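Local coordinates for hypothetical protein ST1625 (Sulfolobus tokodaii, PDB 1WY6) that is of unknown function but folds as an all-helical repeat protein, in which successive helices stack side by side into an elongated domain, at residues 6-11 with 42-47; 57-62 with 78-83; 86-91 with 121-126; 105-110 with 138-143; 131-136 with 146-151. All coordinates share one frame; numbering follows the deposited sequence.

Interaction 1: 6-11 with 42-47; sequences EIIRKL and YNWFIC
L11 is the bump of this contact, and Y42, W44 and F45 form the hollow that receives it. Its two methyls part company: CD1 meets the indole of W44 tip to tip, 3.5 Å from CZ2, while CD2 sits over one face of the F45 ring, offset toward the rim, in a CH-pi contact 4.2 Å from the ring centroid. The CB of Y42 closes the hollow more loosely. I8 lies across W44 at about a right angle, its CG1 3.8 Å from CZ2. W44 CG stands between the backbone N and the carbonyl carbon (chi1 65°), and the six-membered half of the indole, CZ2 and CH2, meets I8 and L11. An alanine in place of W44 would probably leave L11 CD1 and I8 CG1 without their indole neighbour and open a gap beside helix 7-19. L11 also packs on I33 of helix 23-36, within the N-terminal helices of the repeat fold. No hydrogen bond crosses between the segments, so helices 7-19 and 44-52 are joined here by shape and dispersion forces.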
# COMPACT_ATOMS: atom_id res chain seq x y z
N GLU A 6 29.04 8.79 -1.43
CA GLU A 6 28.05 9.10 -0.37
C GLU A 6 26.85 8.17 -0.47
O GLU A 6 26.37 7.85 -1.56
CB GLU A 6 27.60 10.56 -0.49
CG GLU A 6 26.54 10.98 0.52
CD GLU A 6 26.99 10.79 1.96
OE1 GLU A 6 26.17 11.04 2.88
OE2 GLU A 6 28.15 10.39 2.19
N ILE A 7 26.36 7.74 0.69
CA ILE A 7 25.22 6.84 0.80
C ILE A 7 23.97 7.34 0.07
O ILE A 7 23.33 6.59 -0.66
CB ILE A 7 24.85 6.62 2.28
CG1 ILE A 7 26.02 5.97 3.02
CG2 ILE A 7 23.60 5.73 2.38
CD1 ILE A 7 26.35 4.57 2.54
N ILE A 8 23.63 8.61 0.27
CA ILE A 8 22.43 9.16 -0.36
C ILE A 8 22.54 9.22 -1.87
O ILE A 8 21.53 9.09 -2.57
CB ILE A 8 22.10 10.57 0.18
CG1 ILE A 8 20.59 10.81 0.06
CG2 ILE A 8 22.85 11.63 -0.61
CD1 ILE A 8 20.11 12.06 0.75
N ARG A 9 23.75 9.43 -2.39
CA ARG A 9 23.95 9.48 -3.83
C ARG A 9 23.70 8.08 -4.38
O ARG A 9 22.97 7.91 -5.35
CB ARG A 9 25.36 9.93 -4.17
CG ARG A 9 25.66 11.38 -3.83
CD ARG A 9 27.12 11.72 -4.16
NE ARG A 9 27.42 11.50 -5.58
CZ ARG A 9 28.64 11.61 -6.11
NH1 ARG A 9 29.68 11.93 -5.34
NH2 ARG A 9 28.82 11.40 -7.40
N LYS A 10 24.30 7.09 -3.74
CA LYS A 10 24.12 5.71 -4.15
C LYS A 10 22.65 5.32 -4.11
O LYS A 10 22.17 4.58 -4.97
CB LYS A 10 24.95 4.78 -3.26
CG LYS A 10 26.39 4.64 -3.73
CD LYS A 10 26.44 3.84 -5.04
CE LYS A 10 27.78 3.95 -5.75
NZ LYS A 10 28.02 5.32 -6.30
N LEU A 11 21.93 5.82 -3.11
CA LEU A 11 20.50 5.53 -2.96
C LEU A 11 19.70 6.18 -4.09
O LEU A 11 18.77 5.58 -4.62
CB LEU A 11 19.98 6.00 -1.60
CG LEU A 11 20.38 5.19 -0.36
CD1 LEU A 11 19.77 5.82 0.88
CD2 LEU A 11 19.92 3.74 -0.49
N TYR A 42 18.97 4.56 6.50
CA TYR A 42 18.54 4.39 5.12
C TYR A 42 17.06 4.03 5.03
O TYR A 42 16.51 3.90 3.93
CB TYR A 42 19.37 3.30 4.43
CG TYR A 42 19.21 1.91 5.02
CD1 TYR A 42 20.19 1.36 5.85
CD2 TYR A 42 18.08 1.13 4.73
CE1 TYR A 42 20.06 0.08 6.37
CE2 TYR A 42 17.94 -0.15 5.24
CZ TYR A 42 18.93 -0.67 6.06
OH TYR A 42 18.81 -1.95 6.56
N ASN A 43 16.42 3.86 6.18
CA ASN A 43 15.02 3.48 6.23
C ASN A 43 14.09 4.41 5.46
O ASN A 43 13.12 3.97 4.83
CB ASN A 43 14.55 3.40 7.68
CG ASN A 43 13.25 2.66 7.81
OD1 ASN A 43 13.22 1.43 7.74
ND2 ASN A 43 12.15 3.39 7.97
N TRP A 44 14.38 5.71 5.53
CA TRP A 44 13.59 6.75 4.86
C TRP A 44 13.48 6.51 3.36
O TRP A 44 12.53 6.96 2.72
CB TRP A 44 14.25 8.12 5.06
CG TRP A 44 15.59 8.17 4.39
CD1 TRP A 44 16.77 7.70 4.89
CD2 TRP A 44 15.88 8.62 3.06
NE1 TRP A 44 17.77 7.82 3.95
CE2 TRP A 44 17.25 8.39 2.82
CE3 TRP A 44 15.10 9.20 2.04
CZ2 TRP A 44 17.86 8.71 1.60
CZ3 TRP A 44 15.71 9.52 0.83
CH2 TRP A 44 17.08 9.28 0.62
N PHE A 45 14.48 5.83 2.79
CA PHE A 45 14.51 5.58 1.35
C PHE A 45 13.27 4.90 0.78
O PHE A 45 12.77 5.31 -0.26
CB PHE A 45 15.72 4.73 0.98
CG PHE A 45 15.82 4.43 -0.50
CD1 PHE A 45 16.24 5.41 -1.39
CD2 PHE A 45 15.49 3.18 -0.99
CE1 PHE A 45 16.34 5.14 -2.75
CE2 PHE A 45 15.59 2.90 -2.34
CZ PHE A 45 16.02 3.88 -3.23
N ILE A 46 12.79 3.86 1.45
CA ILE A 46 11.62 3.13 0.96
C ILE A 46 10.37 4.01 0.88
O ILE A 46 9.59 3.90 -0.07
CB ILE A 46 11.35 1.88 1.83
CG1 ILE A 46 10.46 0.90 1.05
CG2 ILE A 46 10.70 2.28 3.17
CD1 ILE A 46 11.12 0.41 -0.26
N CYS A 47 10.19 4.89 1.86
CA CYS A 47 9.04 5.80 1.89
C CYS A 47 9.14 6.73 0.69
O CYS A 47 8.16 7.02 0.01
CB CYS A 47 9.05 6.66 3.16
SG CYS A 47 9.17 5.79 4.75

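Interaction 2: 57-62 with 78-83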
# COMPACT_ATOMS: atom_id res chain seq x y z
N TYR A 57 5.87 -1.48 -10.92
CA TYR A 57 7.06 -2.03 -10.25
C TYR A 57 7.02 -2.09 -8.72
O TYR A 57 7.71 -2.91 -8.11
CB TYR A 57 8.31 -1.22 -10.63
CG TYR A 57 8.47 -0.92 -12.10
CD1 TYR A 57 8.33 -1.92 -13.06
CD2 TYR A 57 8.79 0.37 -12.54
CE1 TYR A 57 8.50 -1.65 -14.43
CE2 TYR A 57 8.97 0.66 -13.89
CZ TYR A 57 8.82 -0.36 -14.83
OH TYR A 57 8.97 -0.08 -16.17
N MET A 58 6.25 -1.20 -8.11
CA MET A 58 6.17 -1.12 -6.66
C MET A 58 6.22 -2.45 -5.92
O MET A 58 7.07 -2.65 -5.05
CB MET A 58 4.91 -0.36 -6.22
CG MET A 58 4.79 -0.23 -4.71
SD MET A 58 3.41 0.80 -4.17
CE MET A 58 4.12 2.42 -4.33
N PHE A 59 5.34 -3.38 -6.26
CA PHE A 59 5.30 -4.66 -5.58
C PHE A 59 6.52 -5.56 -5.82
O PHE A 59 6.92 -6.30 -4.93
CB PHE A 59 3.99 -5.37 -5.91
CG PHE A 59 2.77 -4.57 -5.51
CD1 PHE A 59 1.75 -4.32 -6.42
CD2 PHE A 59 2.68 -4.01 -4.23
CE1 PHE A 59 0.65 -3.53 -6.06
CE2 PHE A 59 1.60 -3.22 -3.87
CZ PHE A 59 0.58 -2.97 -4.78
N GLN A 60 7.10 -5.49 -7.01
CA GLN A 60 8.30 -6.28 -7.32
C GLN A 60 9.43 -5.80 -6.40
O GLN A 60 10.23 -6.59 -5.89
CB GLN A 60 8.74 -6.07 -8.77
CG GLN A 60 7.77 -6.56 -9.83
CD GLN A 60 8.16 -6.10 -11.22
OE1 GLN A 60 9.33 -6.18 -11.61
NE2 GLN A 60 7.19 -5.61 -11.98
N VAL A 61 9.49 -4.49 -6.21
CA VAL A 61 10.50 -3.89 -5.36
C VAL A 61 10.28 -4.32 -3.91
O VAL A 61 11.21 -4.78 -3.26
CB VAL A 61 10.46 -2.36 -5.41
CG1 VAL A 61 11.43 -1.79 -4.39
CG2 VAL A 61 10.82 -1.87 -6.82
N LEU A 62 9.05 -4.16 -3.43
CA LEU A 62 8.71 -4.53 -2.06
C LEU A 62 8.98 -6.01 -1.75
O LEU A 62 9.44 -6.34 -0.66
CB LEU A 62 7.25 -4.20 -1.75
CG LEU A 62 6.92 -2.72 -1.59
CD1 LEU A 62 5.43 -2.55 -1.34
CD2 LEU A 62 7.72 -2.15 -0.43
N LYS A 78 -0.45 5.45 1.74
CA LYS A 78 -1.64 5.47 0.91
C LYS A 78 -1.18 5.13 -0.51
O LYS A 78 -1.95 4.64 -1.34
CB LYS A 78 -2.31 6.84 0.92
CG LYS A 78 -3.59 6.88 0.09
CD LYS A 78 -4.08 8.31 -0.16
CE LYS A 78 -5.24 8.31 -1.14
NZ LYS A 78 -5.72 9.69 -1.45
N SER A 79 0.10 5.40 -0.79
CA SER A 79 0.69 5.13 -2.11
C SER A 79 0.66 3.63 -2.42
O SER A 79 0.51 3.22 -3.57
CB SER A 79 2.15 5.61 -2.14
OG SER A 79 2.27 6.98 -1.78
N VAL A 80 0.82 2.81 -1.39
CA VAL A 80 0.82 1.37 -1.57
C VAL A 80 -0.59 0.86 -1.86
O VAL A 80 -0.78 0.01 -2.73
CB VAL A 80 1.41 0.64 -0.33
CG1 VAL A 80 1.25 -0.87 -0.48
CG2 VAL A 80 2.88 1.00 -0.20
N VAL A 81 -1.57 1.39 -1.14
CA VAL A 81 -2.96 1.00 -1.35
C VAL A 81 -3.40 1.43 -2.75
O VAL A 81 -4.12 0.71 -3.44
CB VAL A 81 -3.88 1.67 -0.32
CG1 VAL A 81 -5.30 1.14 -0.49
CG2 VAL A 81 -3.36 1.41 1.09
N GLU A 82 -2.96 2.63 -3.16
CA GLU A 82 -3.27 3.17 -4.47
C GLU A 82 -2.83 2.23 -5.58
O GLU A 82 -3.54 2.05 -6.57
CB GLU A 82 -2.58 4.52 -4.69
CG GLU A 82 -3.24 5.71 -4.00
CD GLU A 82 -4.64 6.00 -4.54
OE1 GLU A 82 -4.93 5.63 -5.70
OE2 GLU A 82 -5.44 6.63 -3.81
N CYS A 83 -1.65 1.64 -5.43
CA CYS A 83 -1.16 0.70 -6.44
C CYS A 83 -1.99 -0.58 -6.38
O CYS A 83 -2.14 -1.28 -7.38
CB CYS A 83 0.31 0.39 -6.23
SG CYS A 83 1.41 1.68 -6.89
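M58 and F59 reach from helix 55-65 across to helix 78-86, the two segment axes passing 10.6 Å apart at 119°. S79 comes first along the second helix: its carbonyl O lies 3.8 Å from M58 CE, while its hydroxyl is turned to a hydrogen bond with N76 O. At V80 both branches are used. CG2 faces the sulphur of M58, with SD 4.0 Å away, and CG1 packs against F59 CE2 at 4.1 Å; the carbonyl O of V80 stands at the edge of the F59 ring, near its plane. C83 touches both M58 and F59. Its SG is 3.5 Å from M58 SD, and its CB is 3.7 Å from F59 CZ. The extended M58 chain, with CG anti to the backbone N (chi1 -179°), bends only at chi3 (-82°), which sets CE near C83 SG as well. That same SG is disulfide-bonded to C55, so a covalent link ties the start of helix 55-65 to helix 78-86 beside the packed side chains. This is apolar interhelical packing reinforced by a disulfide, in the middle of a helical repeat fold.

Interaction 3: 86-91 with 121-126; sequences INNTLN and NEVSAS
N88 bridges to the segment 121-126 with its side-chain amide. From CB the chain runs to CG, anti to the backbone N (chi1 -167°), and CG comes within 3.8 Å of S124 N. At the tip the two branches divide. OD1 takes the backbone N-H of S124 in a hydrogen bond of 2.9 Å between S124 N and N88 OD1; the donor lies in the carbonyl plane, on a lone pair, although the N-H is bent at 134°. N88 OD1 also sits against V123, 2.9 Å from its CA. N88 ND2 lies loosely beside S124 CB, 4.1 Å away. Farther along, L90 CD2 rests loosely on S126 CB at 4.2 Å. The hydroxyls of S124 and S126 share a hydrogen bond, with OG to OG 2.8 Å. N88 has positive phi and ends helix 78-86 in a Schellman motif, and S124 is the N-cap residue of helix 125-137: the C-terminal end of one helix is tied by a single side-chain bond to the N-cap residue of another.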
# COMPACT_ATOMS: atom_id res chain seq x y z
N ILE A 86 -5.04 0.60 -8.42
CA ILE A 86 -4.72 0.79 -9.83
C ILE A 86 -4.47 -0.57 -10.48
O ILE A 86 -4.95 -0.84 -11.58
CB ILE A 86 -3.46 1.67 -10.02
CG1 ILE A 86 -3.72 3.06 -9.43
CG2 ILE A 86 -3.11 1.77 -11.50
CD1 ILE A 86 -2.54 4.02 -9.57
N ASN A 87 -3.73 -1.42 -9.79
CA ASN A 87 -3.44 -2.75 -10.28
C ASN A 87 -4.62 -3.68 -9.99
O ASN A 87 -4.58 -4.87 -10.27
CB ASN A 87 -2.17 -3.29 -9.59
CG ASN A 87 -0.90 -2.61 -10.08
OD1 ASN A 87 -0.91 -1.45 -10.47
ND2 ASN A 87 0.21 -3.33 -10.04
N ASN A 88 -5.69 -3.11 -9.42
CA ASN A 88 -6.88 -3.88 -9.06
C ASN A 88 -6.45 -5.19 -8.45
O ASN A 88 -7.03 -6.24 -8.73
CB ASN A 88 -7.75 -4.15 -10.28
CG ASN A 88 -9.13 -4.66 -9.91
OD1 ASN A 88 -9.84 -4.05 -9.10
ND2 ASN A 88 -9.52 -5.79 -10.49
N THR A 89 -5.43 -5.14 -7.61
CA THR A 89 -4.92 -6.34 -6.97
C THR A 89 -4.67 -6.13 -5.48
O THR A 89 -4.14 -5.11 -5.06
CB THR A 89 -3.59 -6.79 -7.64
OG1 THR A 89 -3.23 -8.09 -7.15
CG2 THR A 89 -2.46 -5.80 -7.33
N LEU A 90 -5.08 -7.12 -4.70
CA LEU A 90 -4.89 -7.09 -3.26
C LEU A 90 -3.74 -8.05 -2.98
O LEU A 90 -3.65 -9.11 -3.61
CB LEU A 90 -6.17 -7.58 -2.58
CG LEU A 90 -6.24 -7.58 -1.05
CD1 LEU A 90 -5.98 -6.17 -0.53
CD2 LEU A 90 -7.61 -8.07 -0.61
N ASN A 91 -2.84 -7.67 -2.08
CA ASN A 91 -1.70 -8.51 -1.73
C ASN A 91 -1.24 -8.16 -0.31
O ASN A 91 -1.76 -7.23 0.30
CB ASN A 91 -0.55 -8.30 -2.72
CG ASN A 91 -0.06 -6.88 -2.72
OD1 ASN A 91 0.20 -6.30 -1.66
ND2 ASN A 91 0.08 -6.29 -3.91
N ASN A 121 -16.42 2.87 -10.32
CA ASN A 121 -16.30 1.61 -9.60
C ASN A 121 -15.85 0.50 -10.56
O ASN A 121 -16.63 0.02 -11.39
CB ASN A 121 -17.65 1.24 -8.97
CG ASN A 121 -17.51 0.27 -7.80
OD1 ASN A 121 -16.98 -0.84 -7.95
ND2 ASN A 121 -17.98 0.68 -6.63
N GLU A 122 -14.59 0.10 -10.43
CA GLU A 122 -14.03 -0.93 -11.30
C GLU A 122 -13.26 -1.98 -10.50
O GLU A 122 -12.94 -3.06 -11.00
CB GLU A 122 -13.10 -0.29 -12.33
CG GLU A 122 -12.60 -1.24 -13.40
CD GLU A 122 -13.74 -1.92 -14.15
OE1 GLU A 122 -14.64 -1.20 -14.63
OE2 GLU A 122 -13.73 -3.16 -14.25
N VAL A 123 -12.97 -1.66 -9.24
CA VAL A 123 -12.23 -2.56 -8.36
C VAL A 123 -13.02 -3.83 -8.06
O VAL A 123 -14.25 -3.82 -8.10
CB VAL A 123 -11.87 -1.87 -7.03
CG1 VAL A 123 -10.73 -0.88 -7.25
CG2 VAL A 123 -13.09 -1.16 -6.46
N SER A 124 -12.31 -4.91 -7.76
CA SER A 124 -12.94 -6.18 -7.45
C SER A 124 -13.61 -6.13 -6.08
O SER A 124 -13.38 -5.19 -5.31
CB SER A 124 -11.89 -7.30 -7.46
OG SER A 124 -10.94 -7.10 -6.43
N ALA A 125 -14.42 -7.13 -5.77
CA ALA A 125 -15.12 -7.19 -4.50
C ALA A 125 -14.14 -7.28 -3.32
O ALA A 125 -14.36 -6.67 -2.28
CB ALA A 125 -16.06 -8.40 -4.49
N SER A 126 -13.05 -8.03 -3.50
CA SER A 126 -12.06 -8.19 -2.44
C SER A 126 -11.51 -6.85 -1.97
O SER A 126 -11.43 -6.58 -0.77
CB SER A 126 -10.92 -9.09 -2.91
OG SER A 126 -10.30 -8.56 -4.07

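Interaction 4: 105-110 with 138-143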
# COMPACT_ATOMS: atom_id res chain seq x y z
N GLY A 105 -3.95 6.01 12.48
CA GLY A 105 -5.15 6.82 12.63
C GLY A 105 -5.36 7.74 11.44
O GLY A 105 -5.96 8.80 11.58
N LYS A 106 -4.86 7.33 10.27
CA LYS A 106 -5.01 8.13 9.06
C LYS A 106 -6.33 7.85 8.37
O LYS A 106 -6.38 7.33 7.25
CB LYS A 106 -3.84 7.88 8.11
CG LYS A 106 -2.53 8.47 8.62
CD LYS A 106 -1.38 8.24 7.65
CE LYS A 106 -0.08 8.80 8.22
NZ LYS A 106 -0.09 10.27 8.35
N ARG A 107 -7.40 8.21 9.07
CA ARG A 107 -8.77 8.04 8.60
C ARG A 107 -8.98 8.79 7.31
O ARG A 107 -9.72 8.35 6.42
CB ARG A 107 -9.73 8.56 9.68
CG ARG A 107 -11.20 8.63 9.27
CD ARG A 107 -12.02 9.15 10.44
NE ARG A 107 -13.45 9.28 10.14
CZ ARG A 107 -14.24 8.27 9.79
NH1 ARG A 107 -13.73 7.05 9.68
NH2 ARG A 107 -15.53 8.48 9.57
N ASP A 108 -8.32 9.95 7.20
CA ASP A 108 -8.42 10.79 6.02
C ASP A 108 -7.96 10.06 4.76
O ASP A 108 -8.65 10.10 3.75
CB ASP A 108 -7.58 12.07 6.23
CG ASP A 108 -6.10 11.78 6.44
OD1 ASP A 108 -5.76 10.74 7.06
OD2 ASP A 108 -5.26 12.60 6.01
N LYS A 109 -6.82 9.39 4.84
CA LYS A 109 -6.28 8.64 3.70
C LYS A 109 -7.22 7.49 3.33
O LYS A 109 -7.52 7.28 2.15
CB LYS A 109 -4.88 8.12 4.02
CG LYS A 109 -3.87 9.23 4.35
CD LYS A 109 -3.68 10.17 3.15
CE LYS A 109 -2.96 11.46 3.53
NZ LYS A 109 -1.58 11.24 4.00
N LEU A 110 -7.67 6.74 4.32
CA LEU A 110 -8.60 5.62 4.09
C LEU A 110 -9.90 6.08 3.42
O LEU A 110 -10.44 5.38 2.56
CB LEU A 110 -8.91 4.91 5.41
CG LEU A 110 -7.72 4.19 6.05
CD1 LEU A 110 -8.08 3.72 7.46
CD2 LEU A 110 -7.30 3.02 5.17
N VAL A 138 -11.72 2.69 11.55
CA VAL A 138 -11.42 4.08 11.90
C VAL A 138 -12.68 4.88 12.23
O VAL A 138 -12.63 6.11 12.38
CB VAL A 138 -10.62 4.83 10.77
CG1 VAL A 138 -9.16 4.38 10.78
CG2 VAL A 138 -11.23 4.57 9.41
N GLY A 139 -13.80 4.19 12.35
CA GLY A 139 -15.05 4.84 12.70
C GLY A 139 -15.93 5.32 11.56
O GLY A 139 -16.91 6.04 11.79
N ASP A 140 -15.61 4.92 10.33
CA ASP A 140 -16.38 5.33 9.16
C ASP A 140 -17.35 4.24 8.70
O ASP A 140 -17.14 3.62 7.65
CB ASP A 140 -15.44 5.68 8.01
CG ASP A 140 -16.16 6.37 6.86
OD1 ASP A 140 -17.40 6.25 6.78
OD2 ASP A 140 -15.49 7.02 6.04
N GLU A 141 -18.41 4.01 9.47
CA GLU A 141 -19.41 3.00 9.14
C GLU A 141 -20.19 3.30 7.87
O GLU A 141 -20.49 2.39 7.10
CB GLU A 141 -20.39 2.82 10.30
CG GLU A 141 -19.93 1.83 11.37
CD GLU A 141 -18.76 2.34 12.18
OE1 GLU A 141 -18.18 1.54 12.96
OE2 GLU A 141 -18.42 3.53 12.05
N ARG A 142 -20.51 4.57 7.64
CA ARG A 142 -21.26 4.98 6.45
C ARG A 142 -20.59 4.54 5.15
O ARG A 142 -21.22 3.91 4.30
CB ARG A 142 -21.46 6.49 6.42
CG ARG A 142 -22.39 7.01 7.49
CD ARG A 142 -22.80 8.46 7.22
NE ARG A 142 -23.78 8.93 8.19
CZ ARG A 142 -24.96 8.35 8.42
NH1 ARG A 142 -25.31 7.27 7.73
NH2 ARG A 142 -25.78 8.85 9.33
N ASP A 143 -19.32 4.89 4.99
CA ASP A 143 -18.61 4.51 3.77
C ASP A 143 -18.30 3.03 3.80
O ASP A 143 -18.35 2.36 2.77
CB ASP A 143 -17.32 5.32 3.63
CG ASP A 143 -17.58 6.80 3.38
OD1 ASP A 143 -18.48 7.11 2.56
OD2 ASP A 143 -16.89 7.65 3.99
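R107 and V138 bring their CA atoms within 5.8 Å, where the first turn of helix 107-117 meets the bend between helices 125-137 and 141-153. These two residues carry the contact between them. The R107 chain, with CG anti to the backbone N (chi1 172°), runs extended from CG to NE across V138, where CB of R107 lies 4.0 Å from CB of V138. The guanidinium turns its edge to the backbone side of D140, a fit modelled too tightly to be trusted in detail; its plane is 65° from the carboxylate. The salt bridge there is long, 3.8 Å from R107 NH2 to D140 OD2, and the oxygen lies well out of the guanidinium plane, leaving a pairing of charges alone; NE makes a salt bridge to E111. L110 completes the apolar part, its CD1 3.6 Å from V138 CG1. A methionine in place of R107 would probably leave E111 and D140 without their positive mate. D140 itself accepts from the backbone N of D143, which sits 3.0 Å from OD1 and above the carboxylate plane. G139, at positive phi, is the C-prime residue of the Schellman motif that ends helix 125-137, and D140 N-caps helix 141-153: a tight helix-to-helix turn, packed against the start of helix 107-117.

Interaction 5: 131-136 with 146-151; sequences IANALR and TLLIEA
L148 holds CG anti to the carbonyl carbon (chi1 -76°), which sets that CG against A132 CB on the facing helix; in L147 the same torsion (-70°) carries CG on beyond the CB that touches the alanine. The methyl of A132 is the low point between them: its CB is 3.7 Å from L147 CB and 3.8 Å from L148 CG. The CA atoms of A132 and L147 are correspondingly close, 5.6 Å apart, as a small residue permits. L147 then reaches past the alanine with CD1, which I131 and L135 share: I131 CG2 lies 3.6 Å from L147 CD1, crossing obliquely, and L135 CD1 approaches that same methyl at about a right angle. L148 turns to the other flank of A132, toward R136. There the arginine chain bends at chi3, and the guanidinium lies with its edge toward L148 CD1, the methyl close to the plane of the group; N133 comes near the same methyl more loosely. No hydrogen bond joins the two segments. I131, L135 and L147 also pack on helix 107-117, which places this contact in the buried layer between three helices. With segment axes 9.2 Å apart and running at 160° to one another, helices 125-137 and 141-153 form an antiparallel helical hairpin, as expected in an all-helical repeat fold.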
# COMPACT_ATOMS: atom_id res chain seq x y z
N ILE A 131 -10.94 -2.34 2.01
CA ILE A 131 -11.09 -0.93 2.41
C ILE A 131 -12.29 -0.70 3.34
O ILE A 131 -12.20 0.10 4.28
CB ILE A 131 -11.23 0.01 1.17
CG1 ILE A 131 -9.90 0.11 0.41
CG2 ILE A 131 -11.62 1.42 1.61
CD1 ILE A 131 -9.54 -1.11 -0.39
N ALA A 132 -13.39 -1.38 3.08
CA ALA A 132 -14.59 -1.25 3.90
C ALA A 132 -14.29 -1.59 5.36
O ALA A 132 -14.63 -0.85 6.28
CB ALA A 132 -15.70 -2.16 3.38
N ASN A 133 -13.65 -2.74 5.55
CA ASN A 133 -13.31 -3.20 6.88
C ASN A 133 -12.24 -2.33 7.55
O ASN A 133 -12.24 -2.18 8.77
CB ASN A 133 -12.88 -4.68 6.80
CG ASN A 133 -14.07 -5.61 6.53
OD1 ASN A 133 -13.90 -6.78 6.21
ND2 ASN A 133 -15.27 -5.08 6.68
N ALA A 134 -11.33 -1.75 6.76
CA ALA A 134 -10.31 -0.88 7.33
C ALA A 134 -11.03 0.41 7.77
O ALA A 134 -10.77 0.96 8.84
CB ALA A 134 -9.24 -0.55 6.30
N LEU A 135 -11.95 0.88 6.93
CA LEU A 135 -12.69 2.09 7.25
C LEU A 135 -13.49 1.92 8.54
O LEU A 135 -13.47 2.78 9.41
CB LEU A 135 -13.64 2.45 6.09
CG LEU A 135 -12.97 3.11 4.88
CD1 LEU A 135 -13.93 3.14 3.69
CD2 LEU A 135 -12.52 4.53 5.25
N ARG A 136 -14.19 0.80 8.66
CA ARG A 136 -14.99 0.55 9.84
C ARG A 136 -14.08 0.61 11.07
O ARG A 136 -14.52 1.01 12.16
CB ARG A 136 -15.69 -0.81 9.72
CG ARG A 136 -16.91 -0.97 10.59
CD ARG A 136 -17.76 -2.13 10.11
NE ARG A 136 -18.57 -1.78 8.95
CZ ARG A 136 -18.93 -2.63 8.00
NH1 ARG A 136 -19.68 -2.21 6.98
NH2 ARG A 136 -18.53 -3.89 8.04
N THR A 146 -21.40 1.38 2.56
CA THR A 146 -21.59 1.67 1.15
C THR A 146 -20.76 0.73 0.30
O THR A 146 -21.23 0.25 -0.73
CB THR A 146 -21.19 3.12 0.85
OG1 THR A 146 -22.03 4.01 1.61
CG2 THR A 146 -21.36 3.44 -0.64
N LEU A 147 -19.52 0.47 0.74
CA LEU A 147 -18.61 -0.42 0.02
C LEU A 147 -19.04 -1.88 0.09
O LEU A 147 -19.05 -2.57 -0.92
CB LEU A 147 -17.18 -0.26 0.57
CG LEU A 147 -16.49 1.08 0.25
CD1 LEU A 147 -15.11 1.16 0.90
CD2 LEU A 147 -16.36 1.20 -1.26
N LEU A 148 -19.39 -2.35 1.29
CA LEU A 148 -19.83 -3.73 1.44
C LEU A 148 -21.10 -3.96 0.62
O LEU A 148 -21.34 -5.06 0.14
CB LEU A 148 -20.09 -4.07 2.91
CG LEU A 148 -18.84 -4.31 3.77
CD1 LEU A 148 -19.25 -4.64 5.20
CD2 LEU A 148 -18.02 -5.43 3.16
N ILE A 149 -21.92 -2.92 0.49
CA ILE A 149 -23.14 -3.03 -0.30
C ILE A 149 -22.74 -3.22 -1.76
O ILE A 149 -23.29 -4.08 -2.45
CB ILE A 149 -24.03 -1.76 -0.16
CG1 ILE A 149 -24.71 -1.75 1.22
CG2 ILE A 149 -25.07 -1.71 -1.27
CD1 ILE A 149 -25.52 -0.51 1.50
N GLU A 150 -21.76 -2.45 -2.21
CA GLU A 150 -21.26 -2.56 -3.58
C GLU A 150 -20.61 -3.93 -3.81
O GLU A 150 -20.77 -4.52 -4.88
CB GLU A 150 -20.25 -1.46 -3.89
CG GLU A 150 -19.66 -1.56 -5.30
CD GLU A 150 -20.70 -1.38 -6.40
OE1 GLU A 150 -20.42 -1.82 -7.54
OE2 GLU A 150 -21.78 -0.81 -6.14
N ALA A 151 -19.89 -4.43 -2.82
CA ALA A 151 -19.24 -5.74 -2.92
C ALA A 151 -20.30 -6.84 -3.03
O ALA A 151 -20.12 -7.82 -3.74
CB ALA A 151 -18.35 -5.98 -1.71

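In the fold
Interactions 1 and 2 follow each other along the chain, with centres 18 Å apart, and touch where I46 meets L62. Interaction 2 touches interaction 3 through F59, which packs on N87, T89 and N91, and interaction 4 through K78 on K109. Interactions 3 and 4 alternate along the chain, as do 4 and 5. The last two are the closest pair, 10 Å between centres; they share helix 141-153, and L135 packs on both L110 and D143. Interactions 3 and 5 share helix 125-137. The centres of interactions 1 and 5 are 36 Å apart, on opposite sides of the chain's centre. Neighbour-to-neighbour packing of this kind, within a single chain, suits an elongated helical repeat domain.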